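PDB 6Z3U: CYCLIN domain-containing protein from Chaetomium thermophilum, which probably serves as the cyclin H-type regulatory subunit of the CDK-activating kinase complex, joining its kinase and its RING-domain protein to regulate serine/threonine phosphorylation. Local coordinates for residues P78-P83 against N358-P363; A139-C144 against E167-E172; E214-E219 against L333-E338; L255-F260 against K317-I322. One frame throughout, in Å; residues are numbered along the deposited sequence.

Interaction 1: P78-P83 against N358-P363; sequences PEFLTP and NKCRDP
A loop and a turn pack here through apolar side chains, the run leading into helix 83-103 against the turn that follows helix 343-358. Cys360 carries the contact. Its SG lies beside the backbone of Glu79 and Phe80, 3.6 Å from Glu79 O and 3.8 Å from Phe80 CA. It takes the crowded position between its own backbone N and carbonyl carbon (chi1 71°), a place that suits a side chain as slim as cysteine. Pro78 meets it with its ring: CG lies 3.6 Å from Cys360 CB and 3.4 Å from Lys359 O, so the rigid pyrrolidine covers both the side chain and the peptide before it. Phe80 offers CD1 and CE1, Cys360 CB lying oblique to the ring, 3.8 Å from CD1. The Phe80 ring centroid and Cys360 SG are 5.1 Å apart, the sulfur standing at 52° to the ring normal. Beyond these groups, Met128 touches Phe80, Leu81 and Cys360, while Leu81 also leans on Ile353 and Leu357 of helix 343-358. The arrangement is a cysteine sulfur-aromatic contact within loop packing, joining the loop before helix 83-103 to the turn after helix 343-358, with Arg40 and Thr44 of helix 25-48 against Phe80.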
loop_
_atom_site.group_PDB
_atom_site.type_symbol
_atom_site.label_atom_id
_atom_site.label_comp_id
_atom_site.label_asym_id
_atom_site.label_seq_id
_atom_site.Cartn_x
_atom_site.Cartn_y
_atom_site.Cartn_z
ATOM N N PRO A 78 28.737 22.814 22.641
ATOM C CA PRO A 78 29.517 22.299 21.514
ATOM C C PRO A 78 29.106 22.938 20.192
ATOM O O PRO A 78 28.143 23.701 20.106
ATOM C CB PRO A 78 29.185 20.802 21.528
ATOM C CG PRO A 78 27.777 20.756 22.018
ATOM C CD PRO A 78 27.626 21.909 22.994
ATOM N N GLU A 79 29.868 22.605 19.152
ATOM C CA GLU A 79 29.573 23.060 17.800
ATOM C C GLU A 79 28.521 22.146 17.181
ATOM O O GLU A 79 28.754 20.944 17.025
ATOM C CB GLU A 79 30.839 23.067 16.947
ATOM C CG GLU A 79 32.032 23.741 17.595
ATOM C CD GLU A 79 33.297 23.565 16.781
ATOM O OE1 GLU A 79 34.400 23.627 17.368
ATOM O OE2 GLU A 79 33.184 23.352 15.553
ATOM N N PHE A 80 27.368 22.710 16.836
ATOM C CA PHE A 80 26.286 21.941 16.237
ATOM C C PHE A 80 26.473 21.852 14.726
ATOM O O PHE A 80 27.073 22.730 14.103
ATOM C CB PHE A 80 24.938 22.579 16.570
ATOM C CG PHE A 80 24.623 22.585 18.039
ATOM C CD1 PHE A 80 24.027 21.491 18.644
ATOM C CD2 PHE A 80 24.932 23.687 18.817
ATOM C CE1 PHE A 80 23.745 21.498 19.995
ATOM C CE2 PHE A 80 24.649 23.699 20.168
ATOM C CZ PHE A 80 24.055 22.604 20.758
ATOM N N LEU A 81 25.946 20.779 14.140
ATOM C CA LEU A 81 26.077 20.566 12.704
ATOM C C LEU A 81 25.348 21.650 11.918
ATOM O O LEU A 81 24.295 22.140 12.333
ATOM C CB LEU A 81 25.533 19.189 12.319
ATOM C CG LEU A 81 26.323 17.956 12.757
ATOM C CD1 LEU A 81 25.774 16.715 12.073
ATOM C CD2 LEU A 81 27.803 18.116 12.439
ATOM N N THR A 82 25.924 22.022 10.767
ATOM C CA THR A 82 25.276 22.949 9.852
ATOM C C THR A 82 24.203 22.215 9.048
ATOM O O THR A 82 24.347 21.025 8.755
ATOM C CB THR A 82 26.303 23.551 8.895
ATOM O OG1 THR A 82 27.607 23.495 9.487
ATOM C CG2 THR A 82 25.977 24.995 8.568
ATOM N N PRO A 83 23.108 22.897 8.684
ATOM C CA PRO A 83 22.091 22.236 7.846
ATOM C C PRO A 83 22.671 21.528 6.632
ATOM O O PRO A 83 22.200 20.444 6.271
ATOM C CB PRO A 83 21.171 23.399 7.447
ATOM C CG PRO A 83 21.277 24.364 8.581
ATOM C CD PRO A 83 22.692 24.252 9.095
ATOM N N ASN A 358 29.347 13.762 17.232
ATOM C CA ASN A 358 29.512 12.901 18.397
ATOM C C ASN A 358 29.536 13.677 19.706
ATOM O O ASN A 358 29.372 13.071 20.770
ATOM C CB ASN A 358 30.799 12.085 18.250
ATOM C CG ASN A 358 30.969 11.055 19.347
ATOM O OD1 ASN A 358 30.131 10.172 19.524
ATOM N ND2 ASN A 358 32.069 11.150 20.081
ATOM N N LYS A 359 29.735 14.993 19.658
ATOM C CA LYS A 359 29.840 15.801 20.864
ATOM C C LYS A 359 28.681 16.772 21.049
ATOM O O LYS A 359 28.620 17.444 22.083
ATOM C CB LYS A 359 31.171 16.569 20.871
ATOM C CG LYS A 359 31.584 17.168 19.532
ATOM C CD LYS A 359 33.038 17.625 19.568
ATOM C CE LYS A 359 33.530 18.040 18.190
ATOM N NZ LYS A 359 35.004 18.221 18.149
ATOM N N CYS A 360 27.760 16.861 20.089
ATOM C CA CYS A 360 26.604 17.741 20.210
ATOM C C CYS A 360 25.286 16.992 20.060
ATOM O O CYS A 360 24.233 17.629 19.936
ATOM C CB CYS A 360 26.676 18.865 19.173
ATOM S SG CYS A 360 26.386 18.319 17.478
ATOM N N ARG A 361 25.316 15.663 20.070
ATOM C CA ARG A 361 24.112 14.871 19.883
ATOM C C ARG A 361 23.224 14.916 21.127
ATOM O O ARG A 361 23.663 15.247 22.232
ATOM C CB ARG A 361 24.473 13.420 19.566
ATOM C CG ARG A 361 25.290 12.738 20.655
ATOM C CD ARG A 361 25.682 11.331 20.247
ATOM N NE ARG A 361 26.472 10.648 21.268
ATOM C CZ ARG A 361 25.967 10.123 22.379
ATOM N NH1 ARG A 361 24.668 10.216 22.635
ATOM N NH2 ARG A 361 26.763 9.511 23.244
ATOM N N ASP A 362 21.957 14.581 20.928
ATOM C CA ASP A 362 21.005 14.513 22.032
ATOM C C ASP A 362 21.398 13.380 22.973
ATOM O O ASP A 362 21.538 12.236 22.520
ATOM C CB ASP A 362 19.596 14.293 21.490
ATOM C CG ASP A 362 18.521 14.522 22.534
ATOM O OD1 ASP A 362 18.700 14.075 23.687
ATOM O OD2 ASP A 362 17.493 15.147 22.199
ATOM N N PRO A 363 21.588 13.638 24.270
ATOM C CA PRO A 363 22.055 12.560 25.158
ATOM C C PRO A 363 20.991 11.531 25.503
ATOM O O PRO A 363 21.339 10.377 25.781
ATOM C CB PRO A 363 22.527 13.317 26.407
ATOM C CG PRO A 363 21.728 14.569 26.409
ATOM C CD PRO A 363 21.505 14.934 24.968
#

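Interaction 2: A139-C144 against E167-E172; sequences ALFFGC and EILAGE
CG stands anti to the backbone N in Phe141 (chi1 -177°), Phe142 (chi1 -157°) and Glu172 (chi1 -169°), and these torsions bring two neighbouring rings of helix 132-146 up to one extended glutamate. The aliphatic part of Glu172 packs against Phe142, with CG 3.6 Å from Phe142 CD1. Its carboxylate plane is nearly perpendicular to that ring, and OE1 lies in the ring plane at the edge, 3.7 Å from Phe142 CD1. The same oxygen lies 3.6 Å from Phe141 CE2, beside a ring that crosses the carboxylate obliquely. Leu169 adds a methyl, CD2 lying 4.0 Å from Phe141 CE2, and the buried Ile168 brings CG2 near Phe141 CB; branched apolar side chains suit packing on this phenylalanine. Phe156 stacks edge-to-face with Phe141. The polar end of Glu172 is buried, but each oxygen has a partner: OE1 forms a salt bridge with Lys145, and OE2 accepts a hydrogen bond from Met134 N of the kinase chain. The contact therefore belongs to the cyclin-kinase interface, where a lysine-glutamate pair is a familiar feature of cyclins. The salt bridge would be expected to favour the ionised form of Glu172, the edge of Phe142 perhaps adding a little, so that OE2 is a good acceptor for the kinase N-H.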
loop_
_atom_site.group_PDB
_atom_site.type_symbol
_atom_site.label_atom_id
_atom_site.label_comp_id
_atom_site.label_asym_id
_atom_site.label_seq_id
_atom_site.Cartn_x
_atom_site.Cartn_y
_atom_site.Cartn_z
ATOM N N ALA A 139 14.954 1.741 8.445
ATOM C CA ALA A 139 14.290 2.072 7.189
ATOM C C ALA A 139 14.257 0.882 6.239
ATOM O O ALA A 139 13.310 0.740 5.457
ATOM C CB ALA A 139 14.987 3.259 6.524
ATOM N N LEU A 140 15.282 0.026 6.282
ATOM C CA LEU A 140 15.270 -1.182 5.464
ATOM C C LEU A 140 14.274 -2.202 6.003
ATOM O O LEU A 140 13.545 -2.835 5.231
ATOM C CB LEU A 140 16.671 -1.786 5.402
ATOM C CG LEU A 140 17.632 -1.155 4.392
ATOM C CD1 LEU A 140 19.066 -1.549 4.699
ATOM C CD2 LEU A 140 17.269 -1.566 2.981
ATOM N N PHE A 141 14.225 -2.374 7.325
ATOM C CA PHE A 141 13.301 -3.338 7.910
ATOM C C PHE A 141 11.855 -2.906 7.706
ATOM O O PHE A 141 11.002 -3.717 7.327
ATOM C CB PHE A 141 13.602 -3.515 9.397
ATOM C CG PHE A 141 12.737 -4.538 10.073
ATOM C CD1 PHE A 141 12.883 -5.884 9.788
ATOM C CD2 PHE A 141 11.784 -4.153 10.999
ATOM C CE1 PHE A 141 12.090 -6.827 10.410
ATOM C CE2 PHE A 141 10.991 -5.090 11.626
ATOM C CZ PHE A 141 11.145 -6.429 11.331
ATOM N N PHE A 142 11.557 -1.631 7.961
ATOM C CA PHE A 142 10.198 -1.141 7.764
ATOM C C PHE A 142 9.853 -1.032 6.283
ATOM O O PHE A 142 8.682 -1.163 5.908
ATOM C CB PHE A 142 10.031 0.210 8.459
ATOM C CG PHE A 142 8.609 0.546 8.800
ATOM C CD1 PHE A 142 7.893 -0.237 9.690
ATOM C CD2 PHE A 142 7.993 1.655 8.245
ATOM C CE1 PHE A 142 6.586 0.071 10.011
ATOM C CE2 PHE A 142 6.685 1.970 8.563
ATOM C CZ PHE A 142 5.982 1.178 9.447
ATOM N N GLY A 143 10.853 -0.799 5.430
ATOM C CA GLY A 143 10.601 -0.784 3.998
ATOM C C GLY A 143 10.125 -2.127 3.479
ATOM O O GLY A 143 9.269 -2.194 2.594
ATOM N N CYS A 144 10.678 -3.215 4.018
ATOM C CA CYS A 144 10.185 -4.543 3.670
ATOM C C CYS A 144 8.699 -4.663 3.979
ATOM O O CYS A 144 7.893 -5.020 3.111
ATOM C CB CYS A 144 10.974 -5.612 4.430
ATOM S SG CYS A 144 12.679 -5.846 3.878
ATOM N N GLU A 167 17.781 -3.792 19.018
ATOM C CA GLU A 167 18.311 -2.481 18.661
ATOM C C GLU A 167 17.621 -1.915 17.427
ATOM O O GLU A 167 17.545 -0.692 17.266
ATOM C CB GLU A 167 19.821 -2.578 18.433
ATOM C CG GLU A 167 20.616 -2.781 19.717
ATOM C CD GLU A 167 22.081 -3.099 19.472
ATOM O OE1 GLU A 167 22.370 -3.965 18.620
ATOM O OE2 GLU A 167 22.941 -2.485 20.136
ATOM N N ILE A 168 17.112 -2.781 16.553
ATOM C CA ILE A 168 16.434 -2.335 15.339
ATOM C C ILE A 168 14.962 -2.038 15.602
ATOM O O ILE A 168 14.416 -1.064 15.078
ATOM C CB ILE A 168 16.605 -3.396 14.230
ATOM C CG1 ILE A 168 18.092 -3.619 13.932
ATOM C CG2 ILE A 168 15.869 -2.970 12.968
ATOM C CD1 ILE A 168 18.372 -4.761 12.976
ATOM N N LEU A 169 14.297 -2.866 16.412
ATOM C CA LEU A 169 12.880 -2.655 16.683
ATOM C C LEU A 169 12.632 -1.345 17.418
ATOM O O LEU A 169 11.572 -0.731 17.252
ATOM C CB LEU A 169 12.324 -3.819 17.501
ATOM C CG LEU A 169 12.394 -5.205 16.859
ATOM C CD1 LEU A 169 11.868 -6.251 17.828
ATOM C CD2 LEU A 169 11.615 -5.242 15.560
ATOM N N ALA A 170 13.591 -0.903 18.235
ATOM C CA ALA A 170 13.392 0.296 19.040
ATOM C C ALA A 170 13.070 1.517 18.193
ATOM O O ALA A 170 12.456 2.463 18.698
ATOM C CB ALA A 170 14.636 0.576 19.884
ATOM N N GLY A 171 13.475 1.525 16.927
ATOM C CA GLY A 171 13.256 2.674 16.074
ATOM C C GLY A 171 12.107 2.501 15.103
ATOM O O GLY A 171 11.760 3.443 14.385
ATOM N N GLU A 172 11.507 1.309 15.065
ATOM C CA GLU A 172 10.462 1.038 14.082
ATOM C C GLU A 172 9.303 2.019 14.224
ATOM O O GLU A 172 8.947 2.723 13.273
ATOM C CB GLU A 172 9.966 -0.403 14.218
ATOM C CG GLU A 172 9.067 -0.840 13.066
ATOM C CD GLU A 172 8.446 -2.211 13.275
ATOM O OE1 GLU A 172 8.237 -2.927 12.272
ATOM O OE2 GLU A 172 8.162 -2.571 14.437
#

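Interaction 3: E214-E219 against L333-E338; sequences EQRARE and LPERRE
Arg216 NH1 is the best-held polar atom across this contact, with one weak hydrogen bond, part of a salt bridge, to Glu335 OE2 at 2.6 Å; Glu335 OE1 lies 3.0 Å from the same NH1. The N-H...O angle to OE2 is only 130°, and the guanidinium and carboxylate planes are turned 42° apart; OE1, by contrast, lies in the guanidinium plane at its edge. This is surface ion pairing on a cyclin-family helical domain, between helix 207-221 and the loop that leads from helix 313-330 to helix 343-358. Arginine and glutamate suit the place because their long chains can bend to span it: Arg216 turns at chi2 (56°), and Glu335 folds likewise at its own chi2. Between the charged groups sits Pro334, compact and apolar. It meets Arg216 end on, and Pro334 CG comes to rest over one face of the guanidinium; CG also lies 3.5 Å from Glu219 O. The second ion pair runs in the reverse sense, acid on the helix and base on the loop. Glu219 has a further partner, since its OE2 pairs with Arg222, whose side chain also touches Arg337; the acid may thus offset both positive charges. Across the segments, Glu219 OE1 meets Arg337 NH1 at 3.0 Å, the carboxylate and guanidinium planes standing nearly perpendicular.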
loop_
_atom_site.group_PDB
_atom_site.type_symbol
_atom_site.label_atom_id
_atom_site.label_comp_id
_atom_site.label_asym_id
_atom_site.label_seq_id
_atom_site.Cartn_x
_atom_site.Cartn_y
_atom_site.Cartn_z
ATOM N N GLU A 214 16.468 1.231 -21.909
ATOM C CA GLU A 214 15.823 0.733 -20.698
ATOM C C GLU A 214 16.851 0.263 -19.677
ATOM O O GLU A 214 16.725 0.552 -18.480
ATOM C CB GLU A 214 14.862 -0.406 -21.040
ATOM C CG GLU A 214 14.135 -0.982 -19.830
ATOM C CD GLU A 214 13.110 -2.037 -20.204
ATOM O OE1 GLU A 214 12.606 -2.729 -19.293
ATOM O OE2 GLU A 214 12.809 -2.176 -21.408
ATOM N N GLN A 215 17.867 -0.475 -20.128
ATOM C CA GLN A 215 18.886 -0.965 -19.208
ATOM C C GLN A 215 19.531 0.184 -18.447
ATOM O O GLN A 215 19.648 0.142 -17.217
ATOM C CB GLN A 215 19.945 -1.756 -19.977
ATOM C CG GLN A 215 19.451 -3.070 -20.556
ATOM C CD GLN A 215 20.558 -3.855 -21.234
ATOM O OE1 GLN A 215 20.805 -3.696 -22.430
ATOM N NE2 GLN A 215 21.232 -4.707 -20.470
ATOM N N ARG A 216 19.948 1.229 -19.162
ATOM C CA ARG A 216 20.619 2.343 -18.501
ATOM C C ARG A 216 19.649 3.118 -17.623
ATOM O O ARG A 216 19.944 3.407 -16.457
ATOM C CB ARG A 216 21.270 3.265 -19.532
ATOM C CG ARG A 216 22.007 4.451 -18.912
ATOM C CD ARG A 216 23.050 3.978 -17.909
ATOM N NE ARG A 216 23.807 5.074 -17.314
ATOM C CZ ARG A 216 24.636 4.927 -16.287
ATOM N NH1 ARG A 216 25.288 5.975 -15.804
ATOM N NH2 ARG A 216 24.810 3.732 -15.737
ATOM N N ALA A 217 18.482 3.470 -18.169
ATOM C CA ALA A 217 17.503 4.227 -17.399
ATOM C C ALA A 217 17.160 3.532 -16.089
ATOM O O ALA A 217 16.877 4.200 -15.088
ATOM C CB ALA A 217 16.234 4.440 -18.228
ATOM N N ARG A 218 17.181 2.197 -16.072
ATOM C CA ARG A 218 16.892 1.480 -14.834
ATOM C C ARG A 218 17.995 1.688 -13.801
ATOM O O ARG A 218 17.708 1.922 -12.621
ATOM C CB ARG A 218 16.699 -0.008 -15.126
ATOM C CG ARG A 218 16.132 -0.778 -13.950
ATOM C CD ARG A 218 15.591 -2.140 -14.359
ATOM N NE ARG A 218 16.600 -2.946 -15.039
ATOM C CZ ARG A 218 16.432 -3.557 -16.210
ATOM N NH1 ARG A 218 15.275 -3.489 -16.859
ATOM N NH2 ARG A 218 17.431 -4.258 -16.726
ATOM N N GLU A 219 19.260 1.609 -14.223
ATOM C CA GLU A 219 20.360 1.868 -13.299
ATOM C C GLU A 219 20.322 3.301 -12.780
ATOM O O GLU A 219 20.644 3.555 -11.614
ATOM C CB GLU A 219 21.701 1.584 -13.978
ATOM C CG GLU A 219 22.092 0.110 -14.031
ATOM C CD GLU A 219 22.154 -0.541 -12.654
ATOM O OE1 GLU A 219 22.197 0.194 -11.643
ATOM O OE2 GLU A 219 22.157 -1.789 -12.586
ATOM N N LEU A 333 24.828 10.644 -10.742
ATOM C CA LEU A 333 24.599 9.522 -11.633
ATOM C C LEU A 333 25.105 8.234 -10.989
ATOM O O LEU A 333 25.818 8.264 -9.985
ATOM C CB LEU A 333 25.281 9.778 -12.976
ATOM C CG LEU A 333 24.689 10.924 -13.802
ATOM C CD1 LEU A 333 25.537 11.202 -15.036
ATOM C CD2 LEU A 333 23.253 10.621 -14.196
ATOM N N PRO A 334 24.735 7.077 -11.544
ATOM C CA PRO A 334 25.168 5.803 -10.943
ATOM C C PRO A 334 26.669 5.672 -10.765
ATOM O O PRO A 334 27.112 4.918 -9.887
ATOM C CB PRO A 334 24.630 4.756 -11.930
ATOM C CG PRO A 334 23.461 5.411 -12.580
ATOM C CD PRO A 334 23.792 6.876 -12.660
ATOM N N GLU A 335 27.473 6.368 -11.572
ATOM C CA GLU A 335 28.921 6.270 -11.418
ATOM C C GLU A 335 29.373 6.771 -10.054
ATOM O O GLU A 335 30.428 6.360 -9.559
ATOM C CB GLU A 335 29.631 7.059 -12.522
ATOM C CG GLU A 335 29.530 6.444 -13.909
ATOM C CD GLU A 335 28.117 6.451 -14.451
ATOM O OE1 GLU A 335 27.432 7.486 -14.311
ATOM O OE2 GLU A 335 27.687 5.419 -15.010
ATOM N N ARG A 336 28.589 7.651 -9.430
ATOM C CA ARG A 336 28.925 8.195 -8.121
ATOM C C ARG A 336 28.802 7.171 -7.001
ATOM O O ARG A 336 29.106 7.509 -5.851
ATOM C CB ARG A 336 28.037 9.404 -7.822
ATOM C CG ARG A 336 28.261 10.576 -8.770
ATOM C CD ARG A 336 29.346 11.515 -8.257
ATOM N NE ARG A 336 28.885 12.306 -7.120
ATOM C CZ ARG A 336 29.624 13.201 -6.473
ATOM N NH1 ARG A 336 29.106 13.866 -5.449
ATOM N NH2 ARG A 336 30.879 13.430 -6.843
ATOM N N ARG A 337 28.368 5.942 -7.299
ATOM C CA ARG A 337 28.310 4.907 -6.272
ATOM C C ARG A 337 29.660 4.732 -5.591
ATOM O O ARG A 337 29.732 4.504 -4.378
ATOM C CB ARG A 337 27.862 3.580 -6.884
ATOM C CG ARG A 337 26.369 3.448 -7.097
ATOM C CD ARG A 337 26.020 2.064 -7.626
ATOM N NE ARG A 337 24.927 2.096 -8.597
ATOM C CZ ARG A 337 23.642 1.899 -8.307
ATOM N NH1 ARG A 337 22.737 1.949 -9.275
ATOM N NH2 ARG A 337 23.255 1.652 -7.060
ATOM N N GLU A 338 30.742 4.828 -6.362
ATOM C CA GLU A 338 32.082 4.676 -5.813
ATOM C C GLU A 338 32.537 5.904 -5.034
ATOM O O GLU A 338 33.400 5.780 -4.158
ATOM C CB GLU A 338 33.070 4.380 -6.945
ATOM C CG GLU A 338 32.723 3.129 -7.742
ATOM C CD GLU A 338 33.403 3.084 -9.097
ATOM O OE1 GLU A 338 34.528 3.615 -9.221
ATOM O OE2 GLU A 338 32.806 2.519 -10.041
#

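Interaction 4: L255-F260 against K317-I322; sequences LIQDTF and KVLGTI
Leu319 is the main bump, and its forked end fits against the side of helix 255-260 between Ile256 and Gln257. CD2 enters on the isoleucine side, 3.5 Å from Ile256 CD1 and 4.0 Å from Ile256 CG2, while CD1 turns the other way and lies 3.7 Å from Gln257 NE2. The Ile256 and Leu319 side chains thus run alongside in opposite senses, flank to flank. Isoleucine suits this place because its two branches form a broad wall: CG1, anti to the carbonyl carbon (chi1 -60°), carries CD1 out to one side, and CG2 spreads to the other. Ile256 is a bump in its turn. Its CD1 reaches toward the shallow dip between Leu319 and Ile322, where Ile322 CG1 is 4.3 Å away, and its CG2 faces Val318. Gln257 starts from a CA whose CB points away from helix 317-322, but a bend at chi2 (-60°) folds the chain back, and the Gln257 side chain lies across that of Leu319, nearly perpendicular to it. One turn along, Phe260 places the tip of its ring, CZ, 4.2 Å from Val318 CG2, the methyl lying oblique to the ring; Phe260 also packs on Val314 and Arg315.

The two helices run nearly antiparallel, at 159°, with their axes 11.3 Å apart, so the contact is bridged by side-chain ends. Around it, helix 236-247 lies against Ile322 through Gln238, Leu241 and Ala242, and helix 189-200 receives Leu255. The RING-domain protein adds Leu58 to Val318 and Arg15 to Phe260, bordering this helix pair from another chain.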
loop_
_atom_site.group_PDB
_atom_site.type_symbol
_atom_site.label_atom_id
_atom_site.label_comp_id
_atom_site.label_asym_id
_atom_site.label_seq_id
_atom_site.Cartn_x
_atom_site.Cartn_y
_atom_site.Cartn_z
ATOM N N LEU A 255 8.397 10.239 -27.035
ATOM C CA LEU A 255 7.216 9.821 -26.289
ATOM C C LEU A 255 6.360 11.020 -25.893
ATOM O O LEU A 255 5.127 10.967 -25.979
ATOM C CB LEU A 255 7.653 9.028 -25.058
ATOM C CG LEU A 255 6.656 8.073 -24.403
ATOM C CD1 LEU A 255 5.979 7.197 -25.443
ATOM C CD2 LEU A 255 7.372 7.214 -23.370
ATOM N N ILE A 256 6.996 12.113 -25.462
ATOM C CA ILE A 256 6.248 13.298 -25.059
ATOM C C ILE A 256 5.579 13.949 -26.263
ATOM O O ILE A 256 4.426 14.390 -26.185
ATOM C CB ILE A 256 7.167 14.292 -24.322
ATOM C CG1 ILE A 256 7.761 13.636 -23.073
ATOM C CG2 ILE A 256 6.395 15.555 -23.951
ATOM C CD1 ILE A 256 8.808 14.475 -22.373
ATOM N N GLN A 257 6.287 14.028 -27.394
ATOM C CA GLN A 257 5.703 14.648 -28.578
ATOM C C GLN A 257 4.470 13.884 -29.045
ATOM O O GLN A 257 3.456 14.489 -29.414
ATOM C CB GLN A 257 6.733 14.710 -29.710
ATOM C CG GLN A 257 7.956 15.581 -29.448
ATOM C CD GLN A 257 7.630 17.036 -29.185
ATOM O OE1 GLN A 257 6.647 17.575 -29.694
ATOM N NE2 GLN A 257 8.470 17.685 -28.384
ATOM N N ASP A 258 4.536 12.550 -29.026
ATOM C CA ASP A 258 3.449 11.737 -29.564
ATOM C C ASP A 258 2.156 11.945 -28.783
ATOM O O ASP A 258 1.092 12.170 -29.372
ATOM C CB ASP A 258 3.850 10.260 -29.549
ATOM C CG ASP A 258 4.685 9.866 -30.757
ATOM O OD1 ASP A 258 5.037 10.756 -31.562
ATOM O OD2 ASP A 258 4.986 8.662 -30.901
ATOM N N THR A 259 2.225 11.872 -27.451
ATOM C CA THR A 259 1.004 11.930 -26.653
ATOM C C THR A 259 0.321 13.287 -26.773
ATOM O O THR A 259 -0.914 13.361 -26.810
ATOM C CB THR A 259 1.320 11.625 -25.188
ATOM O OG1 THR A 259 2.205 12.623 -24.667
ATOM C CG2 THR A 259 1.970 10.259 -25.061
ATOM N N PHE A 260 1.099 14.369 -26.840
ATOM C CA PHE A 260 0.513 15.697 -26.971
ATOM C C PHE A 260 0.141 16.028 -28.411
ATOM O O PHE A 260 -0.714 16.892 -28.634
ATOM C CB PHE A 260 1.481 16.753 -26.436
ATOM C CG PHE A 260 1.483 16.866 -24.939
ATOM C CD1 PHE A 260 0.571 17.681 -24.289
ATOM C CD2 PHE A 260 2.397 16.155 -24.181
ATOM C CE1 PHE A 260 0.573 17.783 -22.912
ATOM C CE2 PHE A 260 2.402 16.254 -22.804
ATOM C CZ PHE A 260 1.489 17.069 -22.169
ATOM N N LYS A 317 5.491 23.142 -20.912
ATOM C CA LYS A 317 5.698 23.174 -19.467
ATOM C C LYS A 317 6.120 21.813 -18.925
ATOM O O LYS A 317 6.887 21.746 -17.958
ATOM C CB LYS A 317 4.431 23.649 -18.756
ATOM C CG LYS A 317 4.609 23.867 -17.254
ATOM C CD LYS A 317 5.579 24.994 -16.936
ATOM C CE LYS A 317 5.655 25.250 -15.435
ATOM N NZ LYS A 317 6.394 24.169 -14.719
ATOM N N VAL A 318 5.630 20.726 -19.519
ATOM C CA VAL A 318 6.077 19.400 -19.106
ATOM C C VAL A 318 7.534 19.191 -19.502
ATOM O O VAL A 318 8.356 18.749 -18.694
ATOM C CB VAL A 318 5.161 18.317 -19.705
ATOM C CG1 VAL A 318 5.860 16.964 -19.718
ATOM C CG2 VAL A 318 3.859 18.237 -18.918
ATOM N N LEU A 319 7.875 19.518 -20.751
ATOM C CA LEU A 319 9.258 19.380 -21.198
ATOM C C LEU A 319 10.202 20.192 -20.323
ATOM O O LEU A 319 11.304 19.736 -19.994
ATOM C CB LEU A 319 9.382 19.806 -22.660
ATOM C CG LEU A 319 8.920 18.771 -23.688
ATOM C CD1 LEU A 319 8.827 19.383 -25.077
ATOM C CD2 LEU A 319 9.865 17.577 -23.696
ATOM N N GLY A 320 9.797 21.407 -19.950
ATOM C CA GLY A 320 10.617 22.200 -19.050
ATOM C C GLY A 320 10.769 21.558 -17.685
ATOM O O GLY A 320 11.826 21.654 -17.055
ATOM N N THR A 321 9.712 20.897 -17.204
ATOM C CA THR A 321 9.788 20.225 -15.911
ATOM C C THR A 321 10.725 19.024 -15.968
ATOM O O THR A 321 11.527 18.813 -15.051
ATOM C CB THR A 321 8.393 19.790 -15.459
ATOM O OG1 THR A 321 7.527 20.931 -15.401
ATOM C CG2 THR A 321 8.456 19.137 -14.085
ATOM N N ILE A 322 10.631 18.218 -17.030
ATOM C CA ILE A 322 11.525 17.072 -17.169
ATOM C C ILE A 322 12.973 17.540 -17.264
ATOM O O ILE A 322 13.880 16.917 -16.700
ATOM C CB ILE A 322 11.132 16.222 -18.391
ATOM C CG1 ILE A 322 9.659 15.806 -18.323
ATOM C CG2 ILE A 322 12.025 14.991 -18.488
ATOM C CD1 ILE A 322 9.311 14.957 -17.131
#

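In the fold
Along the chain, interaction 1 closes the longest loop, and the other three are nested within it. Interaction 2 closes first, inside the first cyclin-like region; interaction 3 follows and encloses interaction 4. Helix 313-330 carries one side of interaction 4 and leads into the loop of interaction 3, and helix 343-358 then runs on to interaction 1. Centres of interactions 3 and 4 are 23 Å apart, those of 1 and 2 about 24 Å, whereas 1 and 4 lie 45 Å apart on opposite sides of the chain's centre. Interaction 2 meets the kinase, interaction 4 and Glu214 of interaction 3 the RING-domain protein, so the cyclin faces its two partners with different parts.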